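Local atomic coordinates of MgGH51 (Meripilus giganteus, PDB entry 6ZPV), a protein that probably hydrolyses terminal alpha-L-arabinofuranosyl residues of arabinose-containing polysaccharides, as a fungal GH51 alpha-L-arabinofuranosidase. Residues Gln376-Ala381 and Gly422-Glu427; Thr383-Pro388 and Gln395-His400. All blocks are in the same frame, centred on the assembly; numbering follows the deposited sequence.

Contact 1 of 2, residues Gln376-Ala381 and Gly422-Glu427; sequences QIRFIA and GTTYFE
Arg-378 stretches from the start of strand 378-381 toward Gly-422 and Thr-424, and its guanidinium group makes the polar half of this contact. CG stands anti to the backbone N (chi1 -166°) and the chain runs extended to NE, which carries the group across to the other segment. There NH2 lies 3.5 Å from Gly-422 O, with that carbonyl oxygen at the edge of the guanidinium and near its plane. The hydroxyl of Thr-424 comes in obliquely, OG1 3.3 Å from Arg-378 NH2, but the angle is poor for a hydrogen bond. The bonds that fix both groups go to strand 396-403 and to Gln-395 just before it: Arg-378 NE and Thr-424 OG1 each bond to Ser-396 OG, while Arg-378 NH2 bonds to Gln-395 O. Ser-396 thus couples the two side chains by its hydroxyl. With an alanine here, Gln-395 O and Ser-396 OG are likely to lose their guanidinium partner, and a gap would probably open beside Thr-424.

Strands 378-381 and 424-432 are not adjacent but flank strand 396-403 in the parallel eight-stranded sheet, consistent with the (beta/alpha)8 barrel of GH51 enzymes, which belong to clan GH-A; even the nearest pair of CA atoms, those of Ile-380 and Phe-426, is 8.3 Å apart. Arg-378, Ile-380, Thr-424 and Phe-426 all point to the other segment and meet across the strand between.

Two residues further on, Ile-380 points to the same side as Arg-378 and supplies the apolar half. Its CD1 approaches Phe-426 CD2 obliquely at 4.3 Å, a loose van der Waals contact between two buried side chains. Phe-426 is packed further by Phe-224, whose ring meets it almost at right angles, and by Ala-476 and Ser-478 of strand 474-479.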
ATOM      1  N   GLN A 376     -24.873   9.945   3.951  1.00 15.16           N
ATOM      2  CA  GLN A 376     -24.772   8.674   3.191  1.00 17.64           C
ATOM      3  C   GLN A 376     -23.501   7.887   3.501  1.00 17.97           C
ATOM      4  O   GLN A 376     -23.413   6.735   3.075  1.00 24.11           O
ATOM      5  CB  GLN A 376     -24.854   8.944   1.690  1.00 19.89           C
ATOM      6  CG  GLN A 376     -23.609   9.533   1.056  1.00 21.52           C
ATOM      7  CD  GLN A 376     -23.438  11.054   1.233  1.00 24.54           C
ATOM      8  OE1 GLN A 376     -24.071  11.770   2.042  1.00 20.55           O
ATOM      9  NE2 GLN A 376     -22.520  11.601   0.443  1.00 39.97           N
ATOM     10  N   ILE A 377     -22.521   8.431   4.216  1.00 13.99           N
ATOM     11  CA  ILE A 377     -21.252   7.741   4.530  1.00 13.27           C
ATOM     12  C   ILE A 377     -21.373   6.904   5.797  1.00 12.51           C
ATOM     13  O   ILE A 377     -22.050   7.316   6.724  1.00 13.22           O
ATOM     14  CB  ILE A 377     -20.092   8.727   4.619  1.00 13.40           C
ATOM     15  CG1 ILE A 377     -19.839   9.320   3.229  1.00 14.91           C
ATOM     16  CG2 ILE A 377     -18.837   8.076   5.187  1.00 13.78           C
ATOM     17  CD1 ILE A 377     -18.698  10.336   3.224  1.00 15.87           C
ATOM     18  N   ARG A 378     -20.785   5.717   5.798  1.00 12.15           N
ATOM     19  CA  ARG A 378     -20.734   4.895   6.999  1.00 12.27           C
ATOM     20  C   ARG A 378     -19.408   5.131   7.720  1.00 11.75           C
ATOM     21  O   ARG A 378     -18.335   4.920   7.153  1.00 12.32           O
ATOM     22  CB  ARG A 378     -20.908   3.411   6.662  1.00 13.86           C
ATOM     23  CG  ARG A 378     -21.195   2.511   7.845  1.00 15.79           C
ATOM     24  CD  ARG A 378     -21.252   1.032   7.477  1.00 16.88           C
ATOM     25  NE  ARG A 378     -21.858   0.203   8.513  1.00 18.30           N
ATOM     26  CZ  ARG A 378     -23.057  -0.345   8.469  1.00 20.46           C
ATOM     27  NH1 ARG A 378     -23.910  -0.071   7.483  1.00 21.61           N
ATOM     28  NH2 ARG A 378     -23.447  -1.118   9.510  1.00 19.27           N
ATOM     29  N   PHE A 379     -19.472   5.571   8.965  1.00 11.67           N
ATOM     30  CA  PHE A 379     -18.292   5.907   9.762  1.00 11.27           C
ATOM     31  C   PHE A 379     -17.869   4.742  10.632  1.00 11.66           C
ATOM     32  O   PHE A 379     -18.686   4.137  11.353  1.00 12.56           O
ATOM     33  CB  PHE A 379     -18.519   7.186  10.582  1.00 12.03           C
ATOM     34  CG  PHE A 379     -18.624   8.408   9.685  1.00 11.65           C
ATOM     35  CD1 PHE A 379     -17.462   9.037   9.240  1.00 12.28           C
ATOM     36  CD2 PHE A 379     -19.834   8.850   9.199  1.00 12.57           C
ATOM     37  CE1 PHE A 379     -17.516  10.101   8.351  1.00 12.37           C
ATOM     38  CE2 PHE A 379     -19.886   9.888   8.284  1.00 12.94           C
ATOM     39  CZ  PHE A 379     -18.738  10.506   7.852  1.00 12.01           C
ATOM     40  N   ILE A 380     -16.571   4.445  10.633  1.00 11.01           N
ATOM     41  CA  ILE A 380     -16.003   3.263  11.327  1.00 10.96           C
ATOM     42  C   ILE A 380     -15.203   3.729  12.544  1.00 11.39           C
ATOM     43  O   ILE A 380     -14.272   4.553  12.406  1.00 11.26           O
ATOM     44  CB  ILE A 380     -15.110   2.467  10.362  1.00 10.93           C
ATOM     45  CG1 ILE A 380     -15.801   2.090   9.060  1.00 11.40           C
ATOM     46  CG2 ILE A 380     -14.551   1.281  11.071  1.00 12.06           C
ATOM     47  CD1 ILE A 380     -14.898   1.695   7.953  1.00 12.50           C
ATOM     48  N   ALA A 381     -15.528   3.173  13.714  1.00 10.96           N
ATOM     49  CA  ALA A 381     -14.850   3.450  14.977  1.00 11.34           C
ATOM     50  C   ALA A 381     -13.616   2.540  15.126  1.00 10.94           C
ATOM     51  O   ALA A 381     -13.622   1.388  14.651  1.00 11.87           O
ATOM     52  CB  ALA A 381     -15.821   3.277  16.112  1.00 12.00           C
ATOM     53  N   GLY A 422     -27.031  -5.132  13.974  1.00 19.05           N
ATOM     54  CA  GLY A 422     -26.889  -4.022  13.032  1.00 21.64           C
ATOM     55  C   GLY A 422     -25.471  -3.511  12.877  1.00 18.80           C
ATOM     56  O   GLY A 422     -25.265  -2.645  12.016  1.00 23.56           O
ATOM     57  N   THR A 423     -24.584  -3.965  13.716  1.00 16.76           N
ATOM     58  CA  THR A 423     -23.194  -3.543  13.643  1.00 16.32           C
ATOM     59  C   THR A 423     -22.456  -4.408  12.627  1.00 15.37           C
ATOM     60  O   THR A 423     -22.658  -5.611  12.604  1.00 18.03           O
ATOM     61  CB  THR A 423     -22.491  -3.691  15.001  1.00 17.64           C
ATOM     62  OG1 THR A 423     -23.334  -3.266  16.046  1.00 18.74           O
ATOM     63  CG2 THR A 423     -21.182  -2.941  15.001  1.00 17.50           C
ATOM     64  N   THR A 424     -21.613  -3.813  11.810  1.00 13.88           N
ATOM     65  CA  THR A 424     -20.733  -4.578  10.954  1.00 13.59           C
ATOM     66  C   THR A 424     -19.279  -4.352  11.377  1.00 12.67           C
ATOM     67  O   THR A 424     -18.931  -3.349  11.983  1.00 13.68           O
ATOM     68  CB  THR A 424     -20.982  -4.260   9.480  1.00 15.72           C
ATOM     69  OG1 THR A 424     -20.709  -2.887   9.239  1.00 15.50           O
ATOM     70  CG2 THR A 424     -22.350  -4.626   9.008  1.00 17.59           C
ATOM     71  N   TYR A 425     -18.436  -5.298  10.998  1.00 12.04           N
ATOM     72  CA  TYR A 425     -17.051  -5.389  11.463  1.00 11.63           C
ATOM     73  C   TYR A 425     -16.099  -5.436  10.290  1.00 11.85           C
ATOM     74  O   TYR A 425     -16.332  -6.199   9.315  1.00 12.21           O
ATOM     75  CB  TYR A 425     -16.886  -6.564  12.417  1.00 12.17           C
ATOM     76  CG  TYR A 425     -17.704  -6.410  13.676  1.00 12.75           C
ATOM     77  CD1 TYR A 425     -17.227  -5.687  14.756  1.00 12.73           C
ATOM     78  CD2 TYR A 425     -19.022  -6.836  13.768  1.00 12.85           C
ATOM     79  CE1 TYR A 425     -17.994  -5.457  15.881  1.00 13.81           C
ATOM     80  CE2 TYR A 425     -19.831  -6.608  14.887  1.00 13.59           C
ATOM     81  CZ  TYR A 425     -19.296  -5.907  15.958  1.00 14.16           C
ATOM     82  OH  TYR A 425     -20.018  -5.668  17.093  1.00 15.74           O
ATOM     83  N   PHE A 426     -15.053  -4.660  10.394  1.00 11.03           N
ATOM     84  CA  PHE A 426     -13.973  -4.582   9.388  1.00 11.21           C
ATOM     85  C   PHE A 426     -12.729  -5.160  10.055  1.00 11.11           C
ATOM     86  O   PHE A 426     -12.264  -4.630  11.074  1.00 11.50           O
ATOM     87  CB  PHE A 426     -13.738  -3.102   9.098  1.00 11.53           C
ATOM     88  CG  PHE A 426     -12.578  -2.731   8.212  1.00 10.71           C
ATOM     89  CD1 PHE A 426     -12.100  -3.592   7.266  1.00 10.52           C
ATOM     90  CD2 PHE A 426     -12.003  -1.462   8.304  1.00 11.58           C
ATOM     91  CE1 PHE A 426     -11.075  -3.218   6.402  1.00 10.72           C
ATOM     92  CE2 PHE A 426     -10.987  -1.065   7.439  1.00 11.76           C
ATOM     93  CZ  PHE A 426     -10.544  -1.956   6.474  1.00 11.38           C
ATOM     94  N   GLU A 427     -12.180  -6.271   9.539  1.00 10.89           N
ATOM     95  CA  GLU A 427     -10.915  -6.806  10.036  1.00 10.47           C
ATOM     96  C   GLU A 427      -9.806  -6.071   9.275  1.00 10.50           C
ATOM     97  O   GLU A 427      -9.262  -6.600   8.282  1.00 10.96           O
ATOM     98  CB  GLU A 427     -10.860  -8.317   9.857  1.00 10.49           C
ATOM     99  CG  GLU A 427      -9.805  -8.955  10.740  1.00 11.22           C
ATOM    100  CD  GLU A 427     -10.227  -9.272  12.156  1.00 11.85           C
ATOM    101  OE1 GLU A 427     -11.400  -9.121  12.513  1.00 13.31           O
ATOM    102  OE2 GLU A 427      -9.318  -9.722  12.957  1.00 13.98           O
TER

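Contact 2 of 2, residues Thr383-Pro388 and Gln395-His400; sequences TNAWNP and QSYDVH. With NAG (2-acetamido-2-deoxy-beta-D-glucopyranose), chain B; NAG (2-acetamido-2-deoxy-beta-D-glucopyranose), chain C; BMA (beta-D-mannopyranose), chain D.
Tyr-397 lays one face of its ring under the backbone of Ala-385, whose CA sits 3.6 Å from the ring centroid and close to the ring normal, a well-centred CH-pi contact. The methyl group of Ala-385 adds to this cover, with CB 4.0 Å from Tyr-397 CD2. Farther out, the phenol oxygen accepts a hydrogen bond from the backbone, Trp-386 N to Tyr-397 OH at 3.1 Å and 155°. The same oxygen donates to a water, which also accepts from Thr-383 OG1 and donates to Asn-384 O and Pro-388 O; four bonds thus hold this water and tie the phenol to the type II turn of Asn-384 to Asn-387 and to the cis-proline after it. A second water bridges Thr-383 O and Asp-398 O.

The indole of Trp-386 is enclosed on two sides. CG stands anti to the carbonyl carbon (chi1 -51°), which turns the ring between phenol and sugar. One face receives the edge of Tyr-397 in a T-shaped stack, centroids of the six-membered ring and the phenol ring 5.1 Å apart and planes at 70°. Over the opposite face lies the N-acetylglucosamine of chain B, its C3 3.7 Å from Trp-386 CE2. Asn-387 ND2 gives a nearly straight hydrogen bond of 3.2 Å to O3 of the chain C N-acetylglucosamine. The sugars have the core sequence of an N-linked glycan, probably carried by Asn-421 in its Asn-Gly-Thr sequon.

Trp-386 NE1 is bonded to Tyr-425 OH of strand 424-432. The loop lies against that strand through Trp-386 and against helix 359-373, where Thr-383 touches Tyr-359 and Pro-388 touches Pro-360, while Tyr-397 belongs to strand 396-403, set between strands 378-381 and 424-432.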
ATOM      1  N   THR A 383     -11.772   2.283  18.408  1.00 11.81           N
ATOM      2  CA  THR A 383     -11.599   1.730  19.730  1.00 12.46           C
ATOM      3  C   THR A 383     -11.988   0.224  19.723  1.00 12.55           C
ATOM      4  O   THR A 383     -12.606  -0.257  18.762  1.00 13.34           O
ATOM      5  CB  THR A 383     -12.423   2.526  20.751  1.00 12.21           C
ATOM      6  OG1 THR A 383     -13.665   2.947  20.162  1.00 12.09           O
ATOM      7  CG2 THR A 383     -11.649   3.726  21.256  1.00 12.61           C
ATOM      8  N   ASN A 384     -11.669  -0.445  20.827  1.00 13.26           N
ATOM      9  CA  ASN A 384     -12.140  -1.834  20.981  1.00 13.94           C
ATOM     10  C   ASN A 384     -13.667  -1.814  20.999  1.00 14.59           C
ATOM     11  O   ASN A 384     -14.308  -0.861  21.570  1.00 15.61           O
ATOM     12  CB  ASN A 384     -11.616  -2.429  22.292  1.00 14.73           C
ATOM     13  CG  ASN A 384     -10.117  -2.550  22.306  1.00 16.76           C
ATOM     14  OD1 ASN A 384      -9.490  -2.808  21.280  1.00 16.60           O
ATOM     15  ND2 ASN A 384      -9.537  -2.408  23.492  1.00 19.48           N
ATOM     16  N   ALA A 385     -14.276  -2.816  20.434  1.00 15.24           N
ATOM     17  CA  ALA A 385     -15.728  -2.771  20.256  1.00 16.33           C
ATOM     18  C   ALA A 385     -16.426  -2.606  21.588  1.00 16.97           C
ATOM     19  O   ALA A 385     -16.220  -3.405  22.500  1.00 18.15           O
ATOM     20  CB  ALA A 385     -16.161  -4.018  19.530  1.00 19.86           C
ATOM     21  N   TRP A 386     -17.242  -1.568  21.681  1.00 16.37           N
ATOM     22  CA  TRP A 386     -18.215  -1.333  22.767  1.00 16.22           C
ATOM     23  C   TRP A 386     -17.610  -0.903  24.094  1.00 16.66           C
ATOM     24  O   TRP A 386     -18.379  -0.701  25.049  1.00 16.92           O
ATOM     25  CB  TRP A 386     -19.133  -2.567  22.973  1.00 17.66           C
ATOM     26  CG  TRP A 386     -19.715  -2.990  21.668  1.00 16.30           C
ATOM     27  CD1 TRP A 386     -19.458  -4.151  21.018  1.00 18.99           C
ATOM     28  CD2 TRP A 386     -20.572  -2.252  20.815  1.00 15.41           C
ATOM     29  NE1 TRP A 386     -20.054  -4.181  19.773  1.00 18.11           N
ATOM     30  CE2 TRP A 386     -20.773  -3.031  19.653  1.00 16.72           C
ATOM     31  CE3 TRP A 386     -21.185  -1.009  20.900  1.00 16.30           C
ATOM     32  CZ2 TRP A 386     -21.547  -2.582  18.599  1.00 17.00           C
ATOM     33  CZ3 TRP A 386     -21.968  -0.566  19.860  1.00 17.14           C
ATOM     34  CH2 TRP A 386     -22.137  -1.352  18.718  1.00 18.08           C
ATOM     35  N   ASN A 387     -16.314  -0.721  24.173  1.00 15.55           N
ATOM     36  CA  ASN A 387     -15.646  -0.310  25.426  1.00 15.29           C
ATOM     37  C   ASN A 387     -14.493   0.602  25.054  1.00 14.89           C
ATOM     38  O   ASN A 387     -13.440   0.130  24.626  1.00 15.95           O
ATOM     39  CB  ASN A 387     -15.160  -1.489  26.237  1.00 16.86           C
ATOM     40  CG  ASN A 387     -16.257  -2.311  26.847  1.00 20.90           C
ATOM     41  OD1 ASN A 387     -16.870  -1.842  27.823  1.00 23.26           O
ATOM     42  ND2 ASN A 387     -16.557  -3.471  26.276  1.00 25.86           N
ATOM     43  N   PRO A 388     -14.662   1.949  25.106  1.00 15.39           N
ATOM     44  CA  PRO A 388     -15.753   2.637  25.770  1.00 15.76           C
ATOM     45  C   PRO A 388     -16.981   2.713  24.899  1.00 15.45           C
ATOM     46  O   PRO A 388     -16.947   2.556  23.684  1.00 15.44           O
ATOM     47  CB  PRO A 388     -15.167   4.052  25.935  1.00 17.67           C
ATOM     48  CG  PRO A 388     -14.220   4.211  24.769  1.00 15.42           C
ATOM     49  CD  PRO A 388     -13.603   2.836  24.598  1.00 14.76           C
ATOM     50  N   GLN A 395     -21.852   2.397  13.532  1.00 13.87           N
ATOM     51  CA  GLN A 395     -22.376   1.348  12.652  1.00 14.73           C
ATOM     52  C   GLN A 395     -21.344   0.276  12.358  1.00 13.68           C
ATOM     53  O   GLN A 395     -21.759  -0.836  11.963  1.00 14.75           O
ATOM     54  CB  GLN A 395     -22.866   1.974  11.367  1.00 16.03           C
ATOM     55  CG  GLN A 395     -24.021   2.929  11.579  1.00 16.95           C
ATOM     56  CD  GLN A 395     -24.612   3.230  10.248  1.00 20.06           C
ATOM     57  OE1 GLN A 395     -24.128   4.117   9.513  1.00 21.54           O
ATOM     58  NE2 GLN A 395     -25.642   2.455   9.935  1.00 27.94           N
ATOM     59  N   SER A 396     -20.073   0.571  12.500  1.00 13.72           N
ATOM     60  CA  SER A 396     -18.983  -0.380  12.231  1.00 12.24           C
ATOM     61  C   SER A 396     -17.823  -0.134  13.184  1.00 12.95           C
ATOM     62  O   SER A 396     -17.572   1.032  13.607  1.00 12.47           O
ATOM     63  CB  SER A 396     -18.514  -0.255  10.827  1.00 13.54           C
ATOM     64  OG  SER A 396     -19.476  -0.554   9.842  1.00 14.62           O
ATOM     65  N   TYR A 397     -17.070  -1.189  13.427  1.00 11.88           N
ATOM     66  CA  TYR A 397     -15.785  -1.160  14.137  1.00 11.29           C
ATOM     67  C   TYR A 397     -14.706  -1.821  13.273  1.00 11.21           C
ATOM     68  O   TYR A 397     -14.997  -2.803  12.567  1.00 12.30           O
ATOM     69  CB  TYR A 397     -15.841  -1.938  15.454  1.00 12.21           C
ATOM     70  CG  TYR A 397     -16.397  -1.150  16.622  1.00 12.25           C
ATOM     71  CD1 TYR A 397     -15.571  -0.267  17.309  1.00 12.20           C
ATOM     72  CD2 TYR A 397     -17.695  -1.257  17.086  1.00 13.12           C
ATOM     73  CE1 TYR A 397     -15.993   0.455  18.398  1.00 13.14           C
ATOM     74  CE2 TYR A 397     -18.138  -0.524  18.171  1.00 13.20           C
ATOM     75  CZ  TYR A 397     -17.287   0.339  18.848  1.00 13.34           C
ATOM     76  OH  TYR A 397     -17.712   0.994  19.961  1.00 14.43           O
ATOM     77  N   ASP A 398     -13.472  -1.310  13.379  1.00 11.23           N
ATOM     78  CA  ASP A 398     -12.265  -1.859  12.787  1.00 10.73           C
ATOM     79  C   ASP A 398     -11.524  -2.657  13.860  1.00 11.39           C
ATOM     80  O   ASP A 398     -11.142  -2.087  14.906  1.00 12.09           O
ATOM     81  CB  ASP A 398     -11.369  -0.766  12.208  1.00 10.94           C
ATOM     82  CG  ASP A 398     -10.125  -1.281  11.491  1.00 10.49           C
ATOM     83  OD1 ASP A 398     -10.008  -2.540  11.403  1.00 11.21           O
ATOM     84  OD2 ASP A 398      -9.274  -0.453  11.072  1.00 11.54           O
ATOM     85  N   VAL A 399     -11.347  -3.954  13.620  1.00 10.99           N
ATOM     86  CA  VAL A 399     -10.643  -4.900  14.524  1.00 11.61           C
ATOM     87  C   VAL A 399      -9.317  -5.278  13.900  1.00 11.48           C
ATOM     88  O   VAL A 399      -9.266  -5.697  12.720  1.00 11.97           O
ATOM     89  CB  VAL A 399     -11.546  -6.136  14.749  1.00 12.62           C
ATOM     90  CG1 VAL A 399     -10.901  -7.128  15.679  1.00 14.74           C
ATOM     91  CG2 VAL A 399     -12.927  -5.762  15.217  1.00 13.97           C
ATOM     92  N   HIS A 400      -8.225  -5.182  14.668  1.00 12.18           N
ATOM     93  CA  HIS A 400      -6.877  -5.561  14.216  1.00 11.89           C
ATOM     94  C   HIS A 400      -6.368  -6.722  15.054  1.00 12.31           C
ATOM     95  O   HIS A 400      -6.521  -6.684  16.268  1.00 13.62           O
ATOM     96  CB  HIS A 400      -5.881  -4.390  14.382  1.00 12.21           C
ATOM     97  CG  HIS A 400      -6.252  -3.163  13.613  1.00 11.20           C
ATOM     98  ND1 HIS A 400      -5.561  -1.974  13.781  1.00 11.83           N
ATOM     99  CD2 HIS A 400      -7.210  -2.929  12.691  1.00 11.23           C
ATOM    100  CE1 HIS A 400      -6.112  -1.076  12.984  1.00 12.08           C
ATOM    101  NE2 HIS A 400      -7.114  -1.606  12.303  1.00 11.59           N
TER
HETATM  102  C1  NAG B   1     -24.513  -5.508  19.971  1.00 19.30           C
HETATM  103  C2  NAG B   1     -24.654  -4.210  20.804  1.00 17.64           C
HETATM  104  C3  NAG B   1     -23.555  -3.976  21.821  1.00 19.13           C
HETATM  105  C4  NAG B   1     -23.147  -5.157  22.627  1.00 18.14           C
HETATM  106  C5  NAG B   1     -23.000  -6.327  21.659  1.00 17.80           C
HETATM  107  C6  NAG B   1     -22.751  -7.649  22.413  1.00 18.40           C
HETATM  108  C7  NAG B   1     -26.027  -2.665  19.499  1.00 20.41           C
HETATM  109  C8  NAG B   1     -26.067  -1.596  18.400  1.00 22.34           C
HETATM  110  N2  NAG B   1     -24.857  -3.061  19.938  1.00 18.13           N
HETATM  111  O3  NAG B   1     -23.859  -2.842  22.669  1.00 19.85           O
HETATM  112  O4  NAG B   1     -21.885  -5.049  23.290  1.00 17.04           O
HETATM  113  O5  NAG B   1     -24.163  -6.574  20.908  1.00 17.99           O
HETATM  114  O6  NAG B   1     -23.761  -7.857  23.403  1.00 21.56           O
HETATM  115  O7  NAG B   1     -27.071  -3.078  20.012  1.00 23.92           O
HETATM  116  C1  NAG C   2     -21.894  -4.699  24.650  1.00 18.53           C
HETATM  117  C2  NAG C   2     -20.568  -5.110  25.274  1.00 17.63           C
HETATM  118  C3  NAG C   2     -20.517  -4.703  26.704  1.00 19.00           C
HETATM  119  C4  NAG C   2     -20.762  -3.190  26.722  1.00 21.23           C
HETATM  120  C5  NAG C   2     -22.004  -2.772  25.915  1.00 22.96           C
HETATM  121  C6  NAG C   2     -22.195  -1.236  25.795  1.00 28.00           C
HETATM  122  C7  NAG C   2     -19.421  -7.091  24.413  1.00 20.61           C
HETATM  123  C8  NAG C   2     -19.400  -8.623  24.419  1.00 21.50           C
HETATM  124  N2  NAG C   2     -20.381  -6.559  25.122  1.00 17.89           N
HETATM  125  O3  NAG C   2     -19.189  -4.949  27.192  1.00 19.98           O
HETATM  126  O4  NAG C   2     -21.052  -2.729  28.057  1.00 26.41           O
HETATM  127  O5  NAG C   2     -21.950  -3.269  24.599  1.00 21.80           O
HETATM  128  O6  NAG C   2     -23.296  -0.761  24.975  1.00 25.41           O
HETATM  129  O7  NAG C   2     -18.629  -6.475  23.725  1.00 20.53           O
HETATM  130  C1  BMA D   3     -19.996  -2.242  28.846  1.00 22.51           C
HETATM  131  C2  BMA D   3     -20.625  -1.248  29.849  1.00 25.70           C
HETATM  132  C3  BMA D   3     -19.567  -0.787  30.839  1.00 27.94           C
HETATM  133  C4  BMA D   3     -18.896  -1.972  31.538  1.00 23.51           C
HETATM  134  C5  BMA D   3     -18.411  -2.974  30.512  1.00 21.05           C
HETATM  135  C6  BMA D   3     -17.928  -4.264  31.207  1.00 21.33           C
HETATM  136  O2  BMA D   3     -21.749  -1.817  30.560  1.00 27.22           O
HETATM  137  O3  BMA D   3     -20.170   0.053  31.843  1.00 31.18           O
HETATM  138  O4  BMA D   3     -17.839  -1.576  32.394  1.00 26.00           O
HETATM  139  O5  BMA D   3     -19.475  -3.358  29.634  1.00 22.18           O
HETATM  140  O6  BMA D   3     -17.176  -5.008  30.218  1.00 20.88           O
HETATM  141  O   HOH W   1     -15.613   1.604  21.536  1.00 14.11           O
HETATM  142  O   HOH W   2     -12.593  -2.512  17.212  1.00 16.86           O

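Contacts 1 and 2 have their centres 9 Å apart and share one parallel eight-stranded sheet. Along the chain, strand 378-381 comes first, then the 383-388 loop, strand 396-403 and finally 422-427, so both segments of contact 2 fall between those of contact 1. Strand 396-403 belongs to contact 2 and lies between the two strands of contact 1. They also touch directly: Phe-426 O lies 2.8 Å from Val-399 N, a probable hydrogen bond between neighbouring strands, and Thr-423 packs against Trp-386. The connection from strand 378-381 to strand 396-403 carries Trp-386, which lies against the sugars, so the glycan packs on one strand-to-strand connection of the barrel.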